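PDB 3EH7: 4-hydroxybutyrate CoA-transferase, which probably transfers coenzyme A between acyl-CoA thioesters and carboxylates such as acetate. Local coordinates for residues Glu108-Ile113 / Pro294-Asn299; Cys136-Gly139 / Ser145-Ala148. One frame throughout, in Å; residues are numbered along the deposited sequence. Where two conformers were deposited one is given.

Overall arrangement
Both contacts are buried, and they show how small apolar contacts can be coupled through one helix. Interaction 2 packs the end of strand 135-137 on the first turn of helix 145-151, with only five residues between its segments. Interaction 1 has 180 residues between its segments, joining helix 109-114 to helix 295-298, and thereby the N-terminal family region to the C-terminal one. Their centres lie about 13 Å apart, yet they touch at Pro-147: its CB is 3.8 Å from Pro-110 CB, and its CG is 3.9 Å from Pro-294 CB. Helix 145-151 is thus the shared element, presenting Lys-146 to one contact and Pro-147 to the other.

Interaction 1: Glu108-Ile113 / Pro294-Asn299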
ATOM      1  N   GLU A 108      -6.536  -4.924   8.586  1.00 22.90           N
ATOM      2  CA  GLU A 108      -7.647  -4.004   8.724  1.00 23.34           C
ATOM      3  C   GLU A 108      -8.965  -4.663   9.124  1.00 22.91           C
ATOM      4  O   GLU A 108      -9.919  -3.975   9.504  1.00 22.38           O
ATOM      5  CB  GLU A 108      -7.871  -3.236   7.410  1.00 24.60           C
ATOM      6  CG  GLU A 108      -7.320  -1.828   7.397  1.00 30.17           C
ATOM      7  CD  GLU A 108      -7.778  -1.039   6.173  1.00 36.96           C
ATOM      8  OE1 GLU A 108      -7.415  -1.408   5.039  1.00 40.28           O
ATOM      9  OE2 GLU A 108      -8.533  -0.052   6.349  1.00 45.13           O
ATOM     10  N   VAL A 109      -9.034  -5.984   9.024  1.00 21.61           N
ATOM     11  CA  VAL A 109     -10.269  -6.696   9.330  1.00 21.79           C
ATOM     12  C   VAL A 109     -10.816  -6.441  10.743  1.00 21.94           C
ATOM     13  O   VAL A 109     -12.009  -6.156  10.899  1.00 21.94           O
ATOM     14  CB  VAL A 109     -10.091  -8.203   9.058  1.00 22.09           C
ATOM     15  CG1 VAL A 109     -11.246  -8.998   9.613  1.00 19.35           C
ATOM     16  CG2 VAL A 109      -9.915  -8.411   7.539  1.00 21.66           C
ATOM     17  N   PRO A 110      -9.967  -6.522  11.784  1.00 22.89           N
ATOM     18  CA  PRO A 110     -10.520  -6.317  13.148  1.00 22.65           C
ATOM     19  C   PRO A 110     -11.187  -4.955  13.357  1.00 24.57           C
ATOM     20  O   PRO A 110     -12.282  -4.887  13.923  1.00 22.24           O
ATOM     21  CB  PRO A 110      -9.307  -6.485  14.058  1.00 23.07           C
ATOM     22  CG  PRO A 110      -8.356  -7.388  13.220  1.00 22.53           C
ATOM     23  CD  PRO A 110      -8.549  -6.931  11.820  1.00 22.44           C
ATOM     24  N   SER A 111     -10.576  -3.870  12.878  1.00 26.35           N
ATOM     25  CA  SER A 111     -11.232  -2.555  13.035  1.00 27.90           C
ATOM     26  C   SER A 111     -12.524  -2.466  12.219  1.00 28.16           C
ATOM     27  O   SER A 111     -13.510  -1.864  12.656  1.00 27.24           O
ATOM     28  CB  SER A 111     -10.292  -1.412  12.684  1.00 28.15           C
ATOM     29  OG  SER A 111      -9.845  -1.557  11.349  1.00 33.56           O
HETATM   30  N   MSE A 112     -12.537  -3.088  11.046  1.00 28.45           N
HETATM   31  CA  MSE A 112     -13.731  -3.140  10.217  0.50 28.43           C
HETATM   32  C   MSE A 112     -14.839  -3.924  10.929  1.00 28.97           C
HETATM   33  O   MSE A 112     -16.036  -3.607  10.799  1.00 28.10           O
HETATM   34  CB  MSE A 112     -13.394  -3.762   8.865  0.50 28.58           C
HETATM   35  CG  MSE A 112     -14.578  -3.919   7.965  0.50 29.37           C
HETATM   36 SE   MSE A 112     -14.162  -4.552   6.190  0.50 31.46          SE
HETATM   37  CE  MSE A 112     -13.230  -2.930   5.498  0.50 25.48           C
ATOM     38  N   ILE A 113     -14.440  -4.944  11.686  1.00 28.56           N
ATOM     39  CA  ILE A 113     -15.387  -5.702  12.472  1.00 28.92           C
ATOM     40  C   ILE A 113     -15.885  -4.827  13.622  1.00 30.50           C
ATOM     41  O   ILE A 113     -17.081  -4.728  13.839  1.00 30.53           O
ATOM     42  CB  ILE A 113     -14.780  -7.041  13.032  1.00 28.79           C
ATOM     43  CG1 ILE A 113     -14.583  -8.040  11.898  1.00 25.86           C
ATOM     44  CG2 ILE A 113     -15.705  -7.645  14.132  1.00 28.50           C
ATOM     45  CD1 ILE A 113     -13.881  -9.324  12.322  1.00 26.91           C
ATOM     46  N   PRO A 294      -3.718 -10.605  17.841  1.00 20.68           N
ATOM     47  CA  PRO A 294      -4.653 -10.417  16.754  1.00 20.74           C
ATOM     48  C   PRO A 294      -4.018  -9.743  15.537  1.00 20.41           C
ATOM     49  O   PRO A 294      -2.982  -9.032  15.622  1.00 20.37           O
ATOM     50  CB  PRO A 294      -5.783  -9.576  17.373  1.00 20.42           C
ATOM     51  CG  PRO A 294      -5.275  -9.089  18.661  1.00 21.09           C
ATOM     52  CD  PRO A 294      -4.161  -9.967  19.092  1.00 20.91           C
ATOM     53  N   VAL A 295      -4.636  -9.989  14.396  1.00 20.48           N
ATOM     54  CA  VAL A 295      -4.015  -9.635  13.135  1.00 19.62           C
ATOM     55  C   VAL A 295      -3.783  -8.112  12.972  1.00 20.73           C
ATOM     56  O   VAL A 295      -2.842  -7.701  12.273  1.00 19.28           O
ATOM     57  CB  VAL A 295      -4.777 -10.253  11.936  1.00 19.32           C
ATOM     58  CG1 VAL A 295      -6.210  -9.605  11.774  1.00 17.53           C
ATOM     59  CG2 VAL A 295      -3.914 -10.143  10.646  1.00 15.87           C
ATOM     60  N   ASP A 296      -4.618  -7.282  13.629  1.00 21.39           N
ATOM     61  CA  ASP A 296      -4.453  -5.841  13.550  1.00 21.19           C
ATOM     62  C   ASP A 296      -3.210  -5.369  14.281  1.00 20.94           C
ATOM     63  O   ASP A 296      -2.794  -4.231  14.097  1.00 20.35           O
ATOM     64  CB  ASP A 296      -5.698  -5.076  14.030  1.00 22.61           C
ATOM     65  CG  ASP A 296      -6.098  -5.409  15.453  1.00 23.64           C
ATOM     66  OD1 ASP A 296      -6.006  -6.576  15.876  1.00 25.56           O
ATOM     67  OD2 ASP A 296      -6.579  -4.502  16.127  1.00 27.51           O
ATOM     68  N   TYR A 297      -2.615  -6.223  15.114  1.00 20.51           N
ATOM     69  CA  TYR A 297      -1.325  -5.940  15.681  1.00 20.55           C
ATOM     70  C   TYR A 297      -0.224  -6.528  14.818  1.00 20.49           C
ATOM     71  O   TYR A 297       0.623  -5.785  14.276  1.00 20.05           O
ATOM     72  CB  TYR A 297      -1.247  -6.440  17.141  1.00 21.65           C
ATOM     73  CG  TYR A 297       0.093  -6.190  17.789  1.00 21.79           C
ATOM     74  CD1 TYR A 297       0.427  -4.935  18.276  1.00 22.01           C
ATOM     75  CD2 TYR A 297       1.036  -7.207  17.890  1.00 23.00           C
ATOM     76  CE1 TYR A 297       1.661  -4.694  18.863  1.00 21.12           C
ATOM     77  CE2 TYR A 297       2.251  -6.988  18.481  1.00 21.76           C
ATOM     78  CZ  TYR A 297       2.562  -5.738  18.970  1.00 22.72           C
ATOM     79  OH  TYR A 297       3.775  -5.542  19.524  1.00 20.58           O
ATOM     80  N   VAL A 298      -0.261  -7.846  14.604  1.00 20.21           N
ATOM     81  CA  VAL A 298       0.860  -8.549  13.936  1.00 20.21           C
ATOM     82  C   VAL A 298       1.117  -8.089  12.505  1.00 20.31           C
ATOM     83  O   VAL A 298       2.290  -7.931  12.099  1.00 20.16           O
ATOM     84  CB  VAL A 298       0.723 -10.082  13.981  1.00 20.11           C
ATOM     85  CG1 VAL A 298       1.951 -10.799  13.312  1.00 19.49           C
ATOM     86  CG2 VAL A 298       0.519 -10.557  15.430  1.00 20.67           C
ATOM     87  N   ASN A 299       0.045  -7.876  11.738  1.00 20.55           N
ATOM     88  CA  ASN A 299       0.156  -7.604  10.311  1.00 19.74           C
ATOM     89  C   ASN A 299       0.137  -6.103  10.002  1.00 19.54           C
ATOM     90  O   ASN A 299       0.127  -5.707   8.848  1.00 17.97           O
ATOM     91  CB  ASN A 299      -0.989  -8.285   9.531  1.00 20.86           C
ATOM     92  CG  ASN A 299      -0.690  -9.716   9.112  1.00 20.10           C
ATOM     93  OD1 ASN A 299      -0.201 -10.526   9.906  1.00 21.99           O
ATOM     94  ND2 ASN A 299      -1.093 -10.060   7.889  1.00 21.79           N
TER
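Val-295 and Asp-296 both swing a branch between their own backbone N and carbonyl carbon, chi1 68° and 58°, and those two branches receive the ring of Pro-110. From Val-295 it is CG1 that arrives, and its contact with Pro-110 CG, at 3.4 Å, is tighter than usual for two carbons. The two side chains meet at about a right angle. Asp-296 lies obliquely against the same ring: its CB is 3.6 Å from Pro-110 CG, while its carboxylate carbon CG comes within 3.7 Å of Pro-110 CB. The proline thus packs against both the CB and the carboxylate of the aspartate, whose OD2 forms a salt bridge with Arg-114, just past the end of 108-113. No hydrogen bond joins the segments. Within the first, Ser-111 OG donates to Glu-108 O over 3.0 Å, the donor lying 31° out of the carbonyl plane, and Met-112 N bonds to that oxygen as well. Glu-108 itself forms a salt bridge to Lys-402 of the second subunit. Pro-294 is the N-cap residue of helix 295-298. What results is helix-to-helix packing through a single proline, joining the N-terminal and C-terminal regions of the acetyl-CoA hydrolase/transferase family.

Interaction 2: Cys136-Gly139 / Ser145-Ala148; sequences CSFG and SKPA
One face of the Phe-138 ring is laid against the root of Lys-146, whose CB stands 3.7 Å from the ring centroid and only 9° off the normal, a CH-pi contact almost exactly over the centre. Lys-146 CA sits over that same face, 3.6 Å from Phe-138 CE2, and the lysine chain then runs on across the ring, so that its CG is 3.6 Å and its CD 3.7 Å from Phe-138 CE1. Ser-145 O approaches obliquely, 4.1 Å from Phe-138 CE2. With CG anti to the backbone N (chi1 167°) and the next two torsions also extended, Lys-146 stays straight while it crosses the aromatic at about a right angle. It bends only at chi4, where NZ turns to a salt bridge with Glu-150, one helical turn further on. The methylenes therefore serve as apolar packing, and the charge is satisfied beyond the ring. Val-125 and Leu-127 of strand 122-127 also touch the Phe-138 side chain, as does Ile-172, so the phenyl group is buried among residues of two sheets and a helix.

The backbone bearing the phenylalanine is itself pinned. Ser-137 OG accepts from Gly-139 N over 2.9 Å at a reasonably straight 151°. On the helix side, Ser-145 OG is hydrogen-bonded to Asp-143 and to His-35 N. The Ser-137 to Gly-139 bond is an ST turn. It lies where the chain leaves strand 135-137; a short loop then leads to helix 145-151, with Phe-138 packed on that helix's first turn: a strand-turn-helix connection within the N-terminal region of this transferase family.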
ATOM      1  N   CYS A 136      -9.982 -18.734  28.639  1.00 19.51           N
ATOM      2  CA  CYS A 136      -9.651 -19.677  27.567  1.00 19.63           C
ATOM      3  C   CYS A 136      -8.752 -18.987  26.589  1.00 19.80           C
ATOM      4  O   CYS A 136      -8.925 -17.798  26.317  1.00 19.35           O
ATOM      5  CB  CYS A 136     -10.885 -20.059  26.789  1.00 19.12           C
ATOM      6  SG  CYS A 136     -12.108 -20.906  27.757  1.00 21.70           S
ATOM      7  N   SER A 137      -7.834 -19.749  26.018  1.00 19.93           N
ATOM      8  CA  SER A 137      -7.018 -19.289  24.913  1.00 20.34           C
ATOM      9  C   SER A 137      -7.681 -19.573  23.546  1.00 20.63           C
ATOM     10  O   SER A 137      -8.404 -20.538  23.372  1.00 20.09           O
ATOM     11  CB  SER A 137      -5.644 -19.962  24.987  1.00 21.21           C
ATOM     12  OG  SER A 137      -4.863 -19.729  23.843  1.00 22.30           O
ATOM     13  N   PHE A 138      -7.409 -18.713  22.568  1.00 21.32           N
ATOM     14  CA  PHE A 138      -7.832 -18.968  21.189  1.00 20.77           C
ATOM     15  C   PHE A 138      -6.909 -19.992  20.515  1.00 21.16           C
ATOM     16  O   PHE A 138      -7.069 -20.293  19.337  1.00 21.14           O
ATOM     17  CB  PHE A 138      -7.915 -17.656  20.397  1.00 20.80           C
ATOM     18  CG  PHE A 138      -9.055 -16.766  20.816  1.00 20.32           C
ATOM     19  CD1 PHE A 138      -8.895 -15.845  21.850  1.00 19.38           C
ATOM     20  CD2 PHE A 138     -10.301 -16.857  20.184  1.00 20.10           C
ATOM     21  CE1 PHE A 138      -9.953 -15.033  22.269  1.00 20.40           C
ATOM     22  CE2 PHE A 138     -11.377 -16.031  20.591  1.00 21.17           C
ATOM     23  CZ  PHE A 138     -11.190 -15.103  21.635  1.00 19.41           C
ATOM     24  N   GLY A 139      -5.982 -20.577  21.276  1.00 21.24           N
ATOM     25  CA  GLY A 139      -5.055 -21.576  20.734  1.00 20.85           C
ATOM     26  C   GLY A 139      -4.340 -21.079  19.467  1.00 20.76           C
ATOM     27  O   GLY A 139      -3.748 -19.999  19.454  1.00 20.42           O
ATOM     28  N   SER A 145     -10.202 -14.112  14.497  1.00 20.41           N
ATOM     29  CA  SER A 145     -11.100 -14.967  15.270  1.00 19.82           C
ATOM     30  C   SER A 145     -11.363 -14.350  16.630  1.00 20.73           C
ATOM     31  O   SER A 145     -12.514 -14.297  17.089  1.00 22.39           O
ATOM     32  CB  SER A 145     -10.503 -16.376  15.430  1.00 20.58           C
ATOM     33  OG  SER A 145     -10.200 -16.986  14.179  1.00 18.97           O
ATOM     34  N   LYS A 146     -10.306 -13.866  17.280  1.00 20.55           N
ATOM     35  CA  LYS A 146     -10.440 -13.210  18.577  1.00 20.11           C
ATOM     36  C   LYS A 146     -11.229 -11.904  18.480  1.00 20.27           C
ATOM     37  O   LYS A 146     -12.202 -11.740  19.219  1.00 19.14           O
ATOM     38  CB  LYS A 146      -9.074 -13.007  19.230  1.00 20.17           C
ATOM     39  CG  LYS A 146      -9.028 -12.070  20.441  1.00 19.67           C
ATOM     40  CD  LYS A 146      -7.700 -12.265  21.178  1.00 20.85           C
ATOM     41  CE  LYS A 146      -7.624 -11.546  22.473  1.00 25.48           C
ATOM     42  NZ  LYS A 146      -7.545 -10.153  22.245  1.00 28.37           N
ATOM     43  N   PRO A 147     -10.825 -10.990  17.568  1.00 21.26           N
ATOM     44  CA  PRO A 147     -11.637  -9.802  17.326  1.00 21.73           C
ATOM     45  C   PRO A 147     -13.104 -10.121  17.022  1.00 22.07           C
ATOM     46  O   PRO A 147     -13.971  -9.430  17.523  1.00 22.08           O
ATOM     47  CB  PRO A 147     -10.966  -9.156  16.129  1.00 21.71           C
ATOM     48  CG  PRO A 147      -9.536  -9.554  16.234  1.00 21.83           C
ATOM     49  CD  PRO A 147      -9.491 -10.863  16.935  1.00 21.17           C
ATOM     50  N   ALA A 148     -13.380 -11.179  16.257  1.00 22.32           N
ATOM     51  CA  ALA A 148     -14.773 -11.548  15.984  1.00 22.37           C
ATOM     52  C   ALA A 148     -15.511 -11.917  17.275  1.00 21.58           C
ATOM     53  O   ALA A 148     -16.620 -11.442  17.519  1.00 21.89           O
ATOM     54  CB  ALA A 148     -14.855 -12.688  14.963  1.00 21.41           C
TER